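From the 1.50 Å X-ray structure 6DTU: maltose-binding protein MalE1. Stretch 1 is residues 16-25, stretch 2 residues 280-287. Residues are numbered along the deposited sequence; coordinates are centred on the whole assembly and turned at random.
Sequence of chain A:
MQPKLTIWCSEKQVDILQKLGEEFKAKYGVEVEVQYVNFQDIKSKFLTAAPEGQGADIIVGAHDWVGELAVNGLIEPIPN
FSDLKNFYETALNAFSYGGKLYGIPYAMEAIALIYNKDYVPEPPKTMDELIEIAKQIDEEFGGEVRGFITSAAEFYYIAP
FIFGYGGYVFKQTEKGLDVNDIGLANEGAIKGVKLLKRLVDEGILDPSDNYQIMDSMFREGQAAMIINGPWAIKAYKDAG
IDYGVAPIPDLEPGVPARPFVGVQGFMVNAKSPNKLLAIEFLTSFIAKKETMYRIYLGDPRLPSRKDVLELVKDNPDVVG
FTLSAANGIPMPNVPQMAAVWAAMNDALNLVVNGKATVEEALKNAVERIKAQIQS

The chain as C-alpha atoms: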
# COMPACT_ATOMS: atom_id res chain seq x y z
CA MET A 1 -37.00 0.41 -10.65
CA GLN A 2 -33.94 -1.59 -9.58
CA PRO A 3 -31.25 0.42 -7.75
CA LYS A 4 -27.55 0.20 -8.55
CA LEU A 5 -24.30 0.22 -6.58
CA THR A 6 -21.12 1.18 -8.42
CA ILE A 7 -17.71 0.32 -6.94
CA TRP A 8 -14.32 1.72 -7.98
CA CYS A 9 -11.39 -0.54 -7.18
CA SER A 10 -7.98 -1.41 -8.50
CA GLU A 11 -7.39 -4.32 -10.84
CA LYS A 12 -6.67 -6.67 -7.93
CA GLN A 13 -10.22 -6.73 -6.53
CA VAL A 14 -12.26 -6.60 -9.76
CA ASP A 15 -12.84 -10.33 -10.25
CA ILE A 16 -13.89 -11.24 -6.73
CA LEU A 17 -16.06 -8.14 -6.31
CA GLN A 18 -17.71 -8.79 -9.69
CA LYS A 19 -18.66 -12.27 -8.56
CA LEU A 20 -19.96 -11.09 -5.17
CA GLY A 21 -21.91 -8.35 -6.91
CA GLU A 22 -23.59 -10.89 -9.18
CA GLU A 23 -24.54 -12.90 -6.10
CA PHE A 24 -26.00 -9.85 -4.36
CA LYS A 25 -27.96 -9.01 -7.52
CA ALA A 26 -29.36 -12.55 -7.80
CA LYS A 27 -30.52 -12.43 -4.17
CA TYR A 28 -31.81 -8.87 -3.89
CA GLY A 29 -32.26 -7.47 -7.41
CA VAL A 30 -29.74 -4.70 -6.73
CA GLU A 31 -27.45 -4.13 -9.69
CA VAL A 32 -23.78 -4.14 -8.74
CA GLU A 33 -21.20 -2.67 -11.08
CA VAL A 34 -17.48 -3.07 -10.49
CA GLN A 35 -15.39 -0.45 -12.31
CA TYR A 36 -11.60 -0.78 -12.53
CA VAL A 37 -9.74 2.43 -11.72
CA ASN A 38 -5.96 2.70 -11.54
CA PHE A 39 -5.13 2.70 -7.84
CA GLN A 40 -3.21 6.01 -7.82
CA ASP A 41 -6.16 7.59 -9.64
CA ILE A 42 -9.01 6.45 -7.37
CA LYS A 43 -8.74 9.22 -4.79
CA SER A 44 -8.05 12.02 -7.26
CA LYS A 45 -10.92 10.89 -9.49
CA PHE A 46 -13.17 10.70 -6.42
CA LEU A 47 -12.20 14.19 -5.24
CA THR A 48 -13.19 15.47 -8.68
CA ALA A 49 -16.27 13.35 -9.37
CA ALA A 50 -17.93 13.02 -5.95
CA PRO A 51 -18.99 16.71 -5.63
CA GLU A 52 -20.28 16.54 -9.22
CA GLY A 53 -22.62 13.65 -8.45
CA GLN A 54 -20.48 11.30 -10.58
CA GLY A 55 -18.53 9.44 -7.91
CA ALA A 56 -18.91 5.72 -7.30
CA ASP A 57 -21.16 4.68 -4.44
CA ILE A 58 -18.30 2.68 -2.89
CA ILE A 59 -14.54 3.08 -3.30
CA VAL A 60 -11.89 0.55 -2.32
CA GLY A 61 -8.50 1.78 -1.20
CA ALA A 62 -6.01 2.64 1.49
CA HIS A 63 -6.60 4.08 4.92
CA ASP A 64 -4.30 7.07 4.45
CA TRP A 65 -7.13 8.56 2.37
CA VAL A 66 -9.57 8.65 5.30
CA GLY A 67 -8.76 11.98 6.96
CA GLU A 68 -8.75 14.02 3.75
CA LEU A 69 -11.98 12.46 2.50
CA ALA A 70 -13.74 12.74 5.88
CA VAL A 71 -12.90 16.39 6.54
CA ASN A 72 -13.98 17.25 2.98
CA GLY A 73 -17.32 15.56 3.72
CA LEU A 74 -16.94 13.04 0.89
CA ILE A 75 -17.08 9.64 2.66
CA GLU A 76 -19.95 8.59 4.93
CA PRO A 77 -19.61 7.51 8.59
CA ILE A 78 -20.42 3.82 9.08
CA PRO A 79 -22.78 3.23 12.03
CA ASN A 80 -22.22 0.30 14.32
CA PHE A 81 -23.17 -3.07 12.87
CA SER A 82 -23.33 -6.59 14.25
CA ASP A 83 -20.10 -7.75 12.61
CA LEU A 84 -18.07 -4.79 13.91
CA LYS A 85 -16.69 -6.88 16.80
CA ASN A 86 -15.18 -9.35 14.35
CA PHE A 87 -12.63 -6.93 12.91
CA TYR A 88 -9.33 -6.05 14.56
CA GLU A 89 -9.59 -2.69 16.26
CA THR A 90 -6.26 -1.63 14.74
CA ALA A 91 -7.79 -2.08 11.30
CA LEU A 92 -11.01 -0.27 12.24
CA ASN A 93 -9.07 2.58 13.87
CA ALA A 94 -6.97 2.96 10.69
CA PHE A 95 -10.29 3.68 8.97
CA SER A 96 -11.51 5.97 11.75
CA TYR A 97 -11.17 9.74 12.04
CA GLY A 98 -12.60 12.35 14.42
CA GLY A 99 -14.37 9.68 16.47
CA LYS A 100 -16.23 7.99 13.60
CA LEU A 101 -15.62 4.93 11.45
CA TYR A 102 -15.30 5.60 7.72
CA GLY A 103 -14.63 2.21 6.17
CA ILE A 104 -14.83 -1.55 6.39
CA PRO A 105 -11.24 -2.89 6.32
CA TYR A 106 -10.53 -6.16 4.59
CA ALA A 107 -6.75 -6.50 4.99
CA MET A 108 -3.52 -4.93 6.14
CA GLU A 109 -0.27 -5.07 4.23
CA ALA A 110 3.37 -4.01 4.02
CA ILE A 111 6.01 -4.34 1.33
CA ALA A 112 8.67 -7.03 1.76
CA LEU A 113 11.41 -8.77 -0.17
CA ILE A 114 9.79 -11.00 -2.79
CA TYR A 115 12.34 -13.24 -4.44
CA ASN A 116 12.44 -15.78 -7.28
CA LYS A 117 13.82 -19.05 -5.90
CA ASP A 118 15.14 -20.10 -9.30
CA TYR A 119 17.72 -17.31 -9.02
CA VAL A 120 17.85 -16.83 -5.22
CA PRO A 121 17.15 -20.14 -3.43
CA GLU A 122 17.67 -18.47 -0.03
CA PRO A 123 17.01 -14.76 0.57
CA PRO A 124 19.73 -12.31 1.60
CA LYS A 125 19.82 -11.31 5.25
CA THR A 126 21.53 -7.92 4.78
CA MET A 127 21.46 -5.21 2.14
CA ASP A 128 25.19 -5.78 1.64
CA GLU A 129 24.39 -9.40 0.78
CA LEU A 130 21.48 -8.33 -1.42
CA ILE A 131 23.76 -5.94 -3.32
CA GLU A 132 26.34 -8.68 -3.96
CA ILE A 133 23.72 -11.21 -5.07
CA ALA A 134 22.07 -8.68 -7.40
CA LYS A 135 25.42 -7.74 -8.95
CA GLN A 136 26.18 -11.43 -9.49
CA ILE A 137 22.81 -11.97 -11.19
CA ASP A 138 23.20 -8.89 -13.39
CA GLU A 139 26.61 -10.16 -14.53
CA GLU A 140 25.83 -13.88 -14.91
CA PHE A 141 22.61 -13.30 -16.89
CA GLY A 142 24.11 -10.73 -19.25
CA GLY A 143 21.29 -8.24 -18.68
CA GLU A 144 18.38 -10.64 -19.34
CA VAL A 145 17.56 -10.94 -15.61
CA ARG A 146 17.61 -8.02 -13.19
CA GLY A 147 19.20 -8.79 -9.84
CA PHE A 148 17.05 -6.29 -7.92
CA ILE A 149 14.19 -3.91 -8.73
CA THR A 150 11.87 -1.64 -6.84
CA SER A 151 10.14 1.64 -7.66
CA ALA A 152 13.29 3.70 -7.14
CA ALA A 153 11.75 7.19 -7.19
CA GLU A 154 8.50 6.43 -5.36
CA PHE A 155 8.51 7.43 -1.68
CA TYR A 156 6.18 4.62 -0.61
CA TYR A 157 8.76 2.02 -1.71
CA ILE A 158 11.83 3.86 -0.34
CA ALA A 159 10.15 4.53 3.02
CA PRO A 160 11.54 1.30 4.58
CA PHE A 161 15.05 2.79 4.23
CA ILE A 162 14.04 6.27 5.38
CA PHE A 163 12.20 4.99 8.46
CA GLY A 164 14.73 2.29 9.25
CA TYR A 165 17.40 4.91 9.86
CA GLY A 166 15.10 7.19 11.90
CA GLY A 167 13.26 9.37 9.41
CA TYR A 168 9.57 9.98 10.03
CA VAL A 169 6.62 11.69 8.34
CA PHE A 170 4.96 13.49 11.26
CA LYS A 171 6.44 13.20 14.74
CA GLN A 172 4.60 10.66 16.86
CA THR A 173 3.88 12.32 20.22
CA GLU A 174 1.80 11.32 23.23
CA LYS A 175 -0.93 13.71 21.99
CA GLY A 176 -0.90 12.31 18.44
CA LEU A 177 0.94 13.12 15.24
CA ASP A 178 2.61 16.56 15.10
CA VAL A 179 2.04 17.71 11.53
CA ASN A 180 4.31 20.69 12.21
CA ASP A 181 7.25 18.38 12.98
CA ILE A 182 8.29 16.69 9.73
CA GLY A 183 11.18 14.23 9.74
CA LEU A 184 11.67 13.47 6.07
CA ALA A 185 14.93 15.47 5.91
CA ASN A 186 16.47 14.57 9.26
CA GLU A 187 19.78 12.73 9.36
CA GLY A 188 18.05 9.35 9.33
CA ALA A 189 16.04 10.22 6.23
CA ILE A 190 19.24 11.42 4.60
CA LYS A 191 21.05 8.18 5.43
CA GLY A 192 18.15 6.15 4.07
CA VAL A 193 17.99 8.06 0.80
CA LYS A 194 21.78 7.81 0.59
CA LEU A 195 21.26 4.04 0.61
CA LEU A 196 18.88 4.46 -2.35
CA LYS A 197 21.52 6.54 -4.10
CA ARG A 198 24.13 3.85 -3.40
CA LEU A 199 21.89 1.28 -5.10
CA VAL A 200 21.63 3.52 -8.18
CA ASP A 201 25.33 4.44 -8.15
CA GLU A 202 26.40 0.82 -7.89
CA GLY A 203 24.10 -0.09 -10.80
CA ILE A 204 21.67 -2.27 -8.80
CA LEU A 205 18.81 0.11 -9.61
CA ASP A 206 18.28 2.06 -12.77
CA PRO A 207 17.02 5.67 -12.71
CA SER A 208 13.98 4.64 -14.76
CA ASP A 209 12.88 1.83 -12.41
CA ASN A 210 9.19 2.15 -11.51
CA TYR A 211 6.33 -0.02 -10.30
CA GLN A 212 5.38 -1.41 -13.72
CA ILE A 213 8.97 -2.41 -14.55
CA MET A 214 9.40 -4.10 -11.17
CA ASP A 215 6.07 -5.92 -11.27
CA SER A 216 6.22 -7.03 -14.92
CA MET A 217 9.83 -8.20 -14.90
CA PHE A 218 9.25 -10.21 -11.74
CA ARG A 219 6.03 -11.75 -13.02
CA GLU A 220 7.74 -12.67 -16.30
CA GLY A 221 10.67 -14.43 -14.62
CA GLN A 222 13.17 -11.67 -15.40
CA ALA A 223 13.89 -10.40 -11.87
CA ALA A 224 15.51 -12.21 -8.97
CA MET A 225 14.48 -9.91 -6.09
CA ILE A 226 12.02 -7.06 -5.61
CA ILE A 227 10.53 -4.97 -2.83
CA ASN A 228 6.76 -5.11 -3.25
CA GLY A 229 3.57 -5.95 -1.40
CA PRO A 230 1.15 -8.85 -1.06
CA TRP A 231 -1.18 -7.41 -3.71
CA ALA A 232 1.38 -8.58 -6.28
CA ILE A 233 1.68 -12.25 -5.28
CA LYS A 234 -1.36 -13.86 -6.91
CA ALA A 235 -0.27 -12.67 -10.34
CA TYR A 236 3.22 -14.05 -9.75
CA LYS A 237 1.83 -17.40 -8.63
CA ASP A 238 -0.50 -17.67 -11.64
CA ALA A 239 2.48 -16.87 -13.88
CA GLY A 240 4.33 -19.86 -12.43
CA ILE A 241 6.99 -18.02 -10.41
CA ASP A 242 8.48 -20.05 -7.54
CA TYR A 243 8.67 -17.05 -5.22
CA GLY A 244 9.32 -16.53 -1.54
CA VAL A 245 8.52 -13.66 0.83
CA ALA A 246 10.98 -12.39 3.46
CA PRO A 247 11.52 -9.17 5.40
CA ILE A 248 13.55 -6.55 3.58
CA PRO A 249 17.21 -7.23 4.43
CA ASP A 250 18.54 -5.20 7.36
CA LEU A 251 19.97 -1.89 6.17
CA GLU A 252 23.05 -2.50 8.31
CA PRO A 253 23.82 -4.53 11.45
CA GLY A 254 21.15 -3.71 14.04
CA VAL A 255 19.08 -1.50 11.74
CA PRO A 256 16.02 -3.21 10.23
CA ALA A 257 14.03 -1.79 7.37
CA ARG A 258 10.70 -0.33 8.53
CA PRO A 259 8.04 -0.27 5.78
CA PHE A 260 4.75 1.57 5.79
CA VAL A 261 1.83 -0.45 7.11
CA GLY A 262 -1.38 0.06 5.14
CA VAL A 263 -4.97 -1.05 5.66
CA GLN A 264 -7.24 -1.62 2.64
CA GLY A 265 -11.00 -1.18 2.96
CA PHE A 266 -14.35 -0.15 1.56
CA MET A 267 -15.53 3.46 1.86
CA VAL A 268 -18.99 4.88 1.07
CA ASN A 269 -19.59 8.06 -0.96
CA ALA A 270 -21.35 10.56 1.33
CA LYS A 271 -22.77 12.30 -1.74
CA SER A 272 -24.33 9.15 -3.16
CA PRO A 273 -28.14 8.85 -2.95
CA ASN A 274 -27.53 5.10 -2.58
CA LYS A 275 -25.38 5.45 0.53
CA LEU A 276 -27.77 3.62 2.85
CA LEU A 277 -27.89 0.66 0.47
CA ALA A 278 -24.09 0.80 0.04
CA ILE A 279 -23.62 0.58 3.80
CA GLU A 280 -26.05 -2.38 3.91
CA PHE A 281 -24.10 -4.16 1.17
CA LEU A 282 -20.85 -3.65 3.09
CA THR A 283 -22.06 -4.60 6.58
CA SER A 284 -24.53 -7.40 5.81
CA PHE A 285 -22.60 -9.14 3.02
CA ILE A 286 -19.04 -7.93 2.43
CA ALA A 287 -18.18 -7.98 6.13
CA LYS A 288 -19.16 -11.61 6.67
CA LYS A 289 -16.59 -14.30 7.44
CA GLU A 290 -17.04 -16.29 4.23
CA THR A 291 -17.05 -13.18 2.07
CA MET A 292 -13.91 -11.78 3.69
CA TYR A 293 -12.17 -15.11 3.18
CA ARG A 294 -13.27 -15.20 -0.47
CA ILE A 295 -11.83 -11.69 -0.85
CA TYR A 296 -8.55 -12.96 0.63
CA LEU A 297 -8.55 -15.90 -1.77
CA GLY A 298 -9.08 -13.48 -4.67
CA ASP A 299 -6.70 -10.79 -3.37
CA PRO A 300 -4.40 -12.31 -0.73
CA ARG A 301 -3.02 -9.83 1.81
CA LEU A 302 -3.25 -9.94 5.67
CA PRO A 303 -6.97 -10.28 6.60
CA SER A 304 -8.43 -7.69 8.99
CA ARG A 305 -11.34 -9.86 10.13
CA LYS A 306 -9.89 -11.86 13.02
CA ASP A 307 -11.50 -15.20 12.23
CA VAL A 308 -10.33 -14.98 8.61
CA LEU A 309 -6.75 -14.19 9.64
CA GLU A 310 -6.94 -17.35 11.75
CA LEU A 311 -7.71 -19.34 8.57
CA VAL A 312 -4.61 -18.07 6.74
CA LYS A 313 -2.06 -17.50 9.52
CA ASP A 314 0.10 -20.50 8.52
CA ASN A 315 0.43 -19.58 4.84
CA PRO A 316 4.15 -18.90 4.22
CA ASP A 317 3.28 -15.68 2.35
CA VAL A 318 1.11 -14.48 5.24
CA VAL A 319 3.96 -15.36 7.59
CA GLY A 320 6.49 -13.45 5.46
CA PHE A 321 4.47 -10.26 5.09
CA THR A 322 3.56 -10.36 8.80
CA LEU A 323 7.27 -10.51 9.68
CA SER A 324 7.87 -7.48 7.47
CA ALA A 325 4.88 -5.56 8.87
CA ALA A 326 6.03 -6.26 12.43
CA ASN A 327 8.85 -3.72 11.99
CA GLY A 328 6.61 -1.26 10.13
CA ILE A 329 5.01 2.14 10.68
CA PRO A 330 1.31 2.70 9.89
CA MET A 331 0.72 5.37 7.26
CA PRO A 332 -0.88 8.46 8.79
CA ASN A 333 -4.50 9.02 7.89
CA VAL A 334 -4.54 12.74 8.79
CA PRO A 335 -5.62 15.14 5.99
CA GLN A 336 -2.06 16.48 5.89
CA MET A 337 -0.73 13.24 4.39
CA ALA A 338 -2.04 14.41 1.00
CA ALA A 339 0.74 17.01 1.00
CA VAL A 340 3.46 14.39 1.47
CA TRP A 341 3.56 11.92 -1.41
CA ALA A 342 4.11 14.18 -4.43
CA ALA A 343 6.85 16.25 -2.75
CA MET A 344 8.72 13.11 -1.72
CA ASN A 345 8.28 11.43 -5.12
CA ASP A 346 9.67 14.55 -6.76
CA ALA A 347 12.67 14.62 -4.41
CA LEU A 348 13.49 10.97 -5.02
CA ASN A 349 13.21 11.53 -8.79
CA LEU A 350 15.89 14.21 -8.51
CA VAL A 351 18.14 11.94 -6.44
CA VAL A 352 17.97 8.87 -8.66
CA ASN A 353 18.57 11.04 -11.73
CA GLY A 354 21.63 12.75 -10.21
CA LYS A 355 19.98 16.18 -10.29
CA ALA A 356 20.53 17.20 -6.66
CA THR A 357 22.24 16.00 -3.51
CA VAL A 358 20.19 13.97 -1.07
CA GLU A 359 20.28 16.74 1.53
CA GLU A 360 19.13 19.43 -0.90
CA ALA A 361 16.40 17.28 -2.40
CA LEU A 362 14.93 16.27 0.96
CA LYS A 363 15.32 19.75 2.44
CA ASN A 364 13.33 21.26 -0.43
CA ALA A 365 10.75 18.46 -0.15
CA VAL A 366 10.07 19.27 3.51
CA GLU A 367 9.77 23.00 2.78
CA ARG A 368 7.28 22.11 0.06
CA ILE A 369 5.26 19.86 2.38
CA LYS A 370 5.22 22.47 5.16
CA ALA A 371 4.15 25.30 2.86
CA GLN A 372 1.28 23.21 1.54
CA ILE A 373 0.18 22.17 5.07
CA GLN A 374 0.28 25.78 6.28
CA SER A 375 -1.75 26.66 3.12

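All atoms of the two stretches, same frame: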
# COMPACT_ATOMS: atom_id res chain seq x y z
N ILE A 16 -13.13 -10.75 -7.87
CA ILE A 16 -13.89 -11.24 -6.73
C ILE A 16 -15.09 -10.35 -6.45
O ILE A 16 -16.19 -10.85 -6.18
CB ILE A 16 -13.01 -11.46 -5.49
CG1 ILE A 16 -13.87 -12.00 -4.34
CG2 ILE A 16 -12.27 -10.16 -5.10
CD1 ILE A 16 -14.65 -13.28 -4.68
N LEU A 17 -14.93 -9.03 -6.55
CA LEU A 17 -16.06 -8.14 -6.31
C LEU A 17 -17.13 -8.26 -7.39
O LEU A 17 -18.33 -8.09 -7.10
CB LEU A 17 -15.59 -6.70 -6.17
CG LEU A 17 -14.76 -6.37 -4.92
CD1 LEU A 17 -14.30 -4.91 -4.93
CD2 LEU A 17 -15.55 -6.65 -3.68
N GLN A 18 -16.74 -8.54 -8.63
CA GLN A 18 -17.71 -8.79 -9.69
C GLN A 18 -18.57 -9.99 -9.34
O GLN A 18 -19.79 -9.95 -9.48
CB GLN A 18 -16.99 -9.07 -11.01
CG GLN A 18 -16.63 -7.85 -11.87
CD GLN A 18 -15.86 -8.23 -13.16
OE1 GLN A 18 -15.21 -9.27 -13.23
NE2 GLN A 18 -15.96 -7.37 -14.18
N LYS A 19 -17.93 -11.06 -8.88
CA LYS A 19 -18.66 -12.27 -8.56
C LYS A 19 -19.60 -12.05 -7.37
O LYS A 19 -20.77 -12.46 -7.41
CB LYS A 19 -17.66 -13.38 -8.28
CG LYS A 19 -18.29 -14.72 -7.97
CD LYS A 19 -18.97 -15.31 -9.19
CE LYS A 19 -19.57 -16.70 -8.90
NZ LYS A 19 -20.82 -16.65 -8.05
N LEU A 20 -19.10 -11.39 -6.32
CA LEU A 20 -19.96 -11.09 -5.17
C LEU A 20 -21.11 -10.18 -5.58
O LEU A 20 -22.24 -10.35 -5.12
CB LEU A 20 -19.15 -10.41 -4.07
CG LEU A 20 -18.03 -11.28 -3.51
CD1 LEU A 20 -17.11 -10.52 -2.55
CD2 LEU A 20 -18.66 -12.49 -2.83
N GLY A 21 -20.85 -9.23 -6.47
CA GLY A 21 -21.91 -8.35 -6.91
C GLY A 21 -23.00 -9.07 -7.67
O GLY A 21 -24.19 -8.77 -7.51
N GLU A 22 -22.61 -10.05 -8.50
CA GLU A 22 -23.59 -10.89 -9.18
C GLU A 22 -24.42 -11.66 -8.18
O GLU A 22 -25.64 -11.83 -8.36
CB GLU A 22 -22.86 -11.86 -10.11
CG GLU A 22 -22.35 -11.25 -11.39
CD GLU A 22 -21.43 -12.18 -12.18
OE1 GLU A 22 -20.87 -11.70 -13.19
OE2 GLU A 22 -21.28 -13.37 -11.82
N GLU A 23 -23.79 -12.15 -7.11
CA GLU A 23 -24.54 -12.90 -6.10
C GLU A 23 -25.52 -12.01 -5.36
O GLU A 23 -26.68 -12.38 -5.14
CB GLU A 23 -23.56 -13.58 -5.13
CG GLU A 23 -22.64 -14.59 -5.85
CD GLU A 23 -21.52 -15.15 -5.00
OE1 GLU A 23 -21.43 -14.78 -3.81
OE2 GLU A 23 -20.70 -15.94 -5.54
N PHE A 24 -25.11 -10.79 -5.03
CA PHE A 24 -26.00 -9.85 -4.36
C PHE A 24 -27.18 -9.51 -5.27
O PHE A 24 -28.31 -9.40 -4.80
CB PHE A 24 -25.20 -8.60 -4.00
CG PHE A 24 -25.86 -7.70 -2.98
CD1 PHE A 24 -25.80 -8.02 -1.61
CD2 PHE A 24 -26.51 -6.53 -3.37
CE1 PHE A 24 -26.41 -7.19 -0.65
CE2 PHE A 24 -27.11 -5.69 -2.41
CZ PHE A 24 -27.05 -6.03 -1.05
N LYS A 25 -26.92 -9.33 -6.56
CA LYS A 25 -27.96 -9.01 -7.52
C LYS A 25 -28.96 -10.16 -7.64
O LYS A 25 -30.17 -9.94 -7.65
CB LYS A 25 -27.31 -8.70 -8.87
CG LYS A 25 -28.31 -8.45 -9.99
CD LYS A 25 -27.63 -8.41 -11.34
CE LYS A 25 -28.65 -8.14 -12.43
NZ LYS A 25 -27.98 -7.98 -13.76
N GLU A 280 -25.44 -1.06 3.70
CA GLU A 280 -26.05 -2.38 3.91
C GLU A 280 -25.28 -3.47 3.19
O GLU A 280 -25.05 -4.56 3.74
CB GLU A 280 -27.50 -2.38 3.44
CG GLU A 280 -28.20 -3.77 3.49
CD GLU A 280 -28.55 -4.24 4.91
OE1 GLU A 280 -28.45 -3.44 5.88
OE2 GLU A 280 -28.96 -5.41 5.06
N PHE A 281 -24.93 -3.24 1.93
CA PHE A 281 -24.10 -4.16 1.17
C PHE A 281 -22.78 -4.47 1.89
O PHE A 281 -22.36 -5.63 1.98
CB PHE A 281 -23.89 -3.54 -0.20
CG PHE A 281 -22.95 -4.27 -1.07
CD1 PHE A 281 -23.35 -5.39 -1.76
CD2 PHE A 281 -21.67 -3.82 -1.23
CE1 PHE A 281 -22.47 -6.04 -2.60
CE2 PHE A 281 -20.78 -4.48 -2.05
CZ PHE A 281 -21.18 -5.58 -2.74
N LEU A 282 -22.14 -3.44 2.44
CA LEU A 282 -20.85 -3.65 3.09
C LEU A 282 -21.01 -4.41 4.40
O LEU A 282 -20.25 -5.34 4.67
CB LEU A 282 -20.15 -2.32 3.34
CG LEU A 282 -19.74 -1.60 2.05
CD1 LEU A 282 -19.03 -0.32 2.47
CD2 LEU A 282 -18.84 -2.45 1.18
N THR A 283 -21.97 -4.01 5.24
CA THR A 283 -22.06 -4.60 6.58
C THR A 283 -22.73 -5.97 6.58
O THR A 283 -22.37 -6.83 7.39
CB THR A 283 -22.79 -3.67 7.55
OG1 THR A 283 -24.15 -3.48 7.10
CG2 THR A 283 -22.05 -2.33 7.66
N SER A 284 -23.74 -6.17 5.74
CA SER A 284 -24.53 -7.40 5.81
C SER A 284 -23.97 -8.52 4.95
O SER A 284 -24.40 -9.67 5.10
CB SER A 284 -25.97 -7.13 5.36
OG SER A 284 -26.03 -7.04 3.94
N PHE A 285 -23.07 -8.19 4.02
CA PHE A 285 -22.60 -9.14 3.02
C PHE A 285 -21.08 -9.13 2.94
O PHE A 285 -20.44 -10.15 3.22
CB PHE A 285 -23.22 -8.82 1.65
CG PHE A 285 -22.76 -9.71 0.51
CD1 PHE A 285 -22.67 -11.09 0.66
CD2 PHE A 285 -22.49 -9.17 -0.75
CE1 PHE A 285 -22.27 -11.91 -0.39
CE2 PHE A 285 -22.10 -9.99 -1.81
CZ PHE A 285 -22.01 -11.36 -1.63
N ILE A 286 -20.49 -7.99 2.60
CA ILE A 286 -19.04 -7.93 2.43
C ILE A 286 -18.32 -8.24 3.74
O ILE A 286 -17.26 -8.89 3.75
CB ILE A 286 -18.62 -6.58 1.80
CG1 ILE A 286 -19.16 -6.46 0.37
CG2 ILE A 286 -17.11 -6.39 1.78
CD1 ILE A 286 -18.55 -7.48 -0.60
N ALA A 287 -18.87 -7.80 4.87
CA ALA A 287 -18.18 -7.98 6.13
C ALA A 287 -18.23 -9.39 6.68
O ALA A 287 -17.58 -9.66 7.70
CB ALA A 287 -18.74 -7.02 7.19

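Two helices far apart in sequence meet here almost at right angles. Their axes cross at 93° and come no closer than 11.8 Å, and large side chains fill the space between them. No hydrogen bond or salt bridge joins the two stretches. The contact is one of shape.

Phe 24 is the main bump on the first helix. Its CA-to-CB bond points toward the second helix, and its ring fills the notch between Phe 281 and Phe 285, one turn apart. The edge of Phe 281 meets one face of Phe 24, with CD1 of Phe 281 3.6 Å from CD1 of Phe 24. The planes stand at 89° and the centroids are 4.8 Å apart, a classic edge-to-face pair. Phe 285 sits differently. Its plane is tilted only 26° from that of Phe 24, but the rings are slid apart and barely overlap. CD2 of Phe 285 still lies 3.6 Å from CD1 of Phe 24.

Phe 285 is the answering bump. Its ring sits between Leu 20 and Phe 24, touching both, and its edge fits against the first helix at Leu 20 and Glu 23. CE2 of Phe 285 is 3.3 Å from the backbone O of Leu 20. That oxygen accepts the helix hydrogen bond from Phe 24 N; its approach to the ring is only a close contact. CZ of Phe 285 packs 3.7 Å from CD2 of Leu 20. The same CZ lies 4.1 Å from OE1 of Glu 23, at the ring edge. Glu 23 OE2 is held by a salt bridge within its own helix, 2.6 Å from Lys 19 NZ.

Leu 20 also meets Ile 286, its CD1 lying 3.9 Å from CD1 of Ile 286. Ile 286 leaves its backbone sideways, but its end comes nearer the first helix. The same CD1 of Ile 286 lies 4.4 Å from CD2 of Leu 17, a looser contact. A wider pi-type turn spans 282-286, and Ile 286 N hydrogen-bonds to Phe 281 O at 3.1 Å.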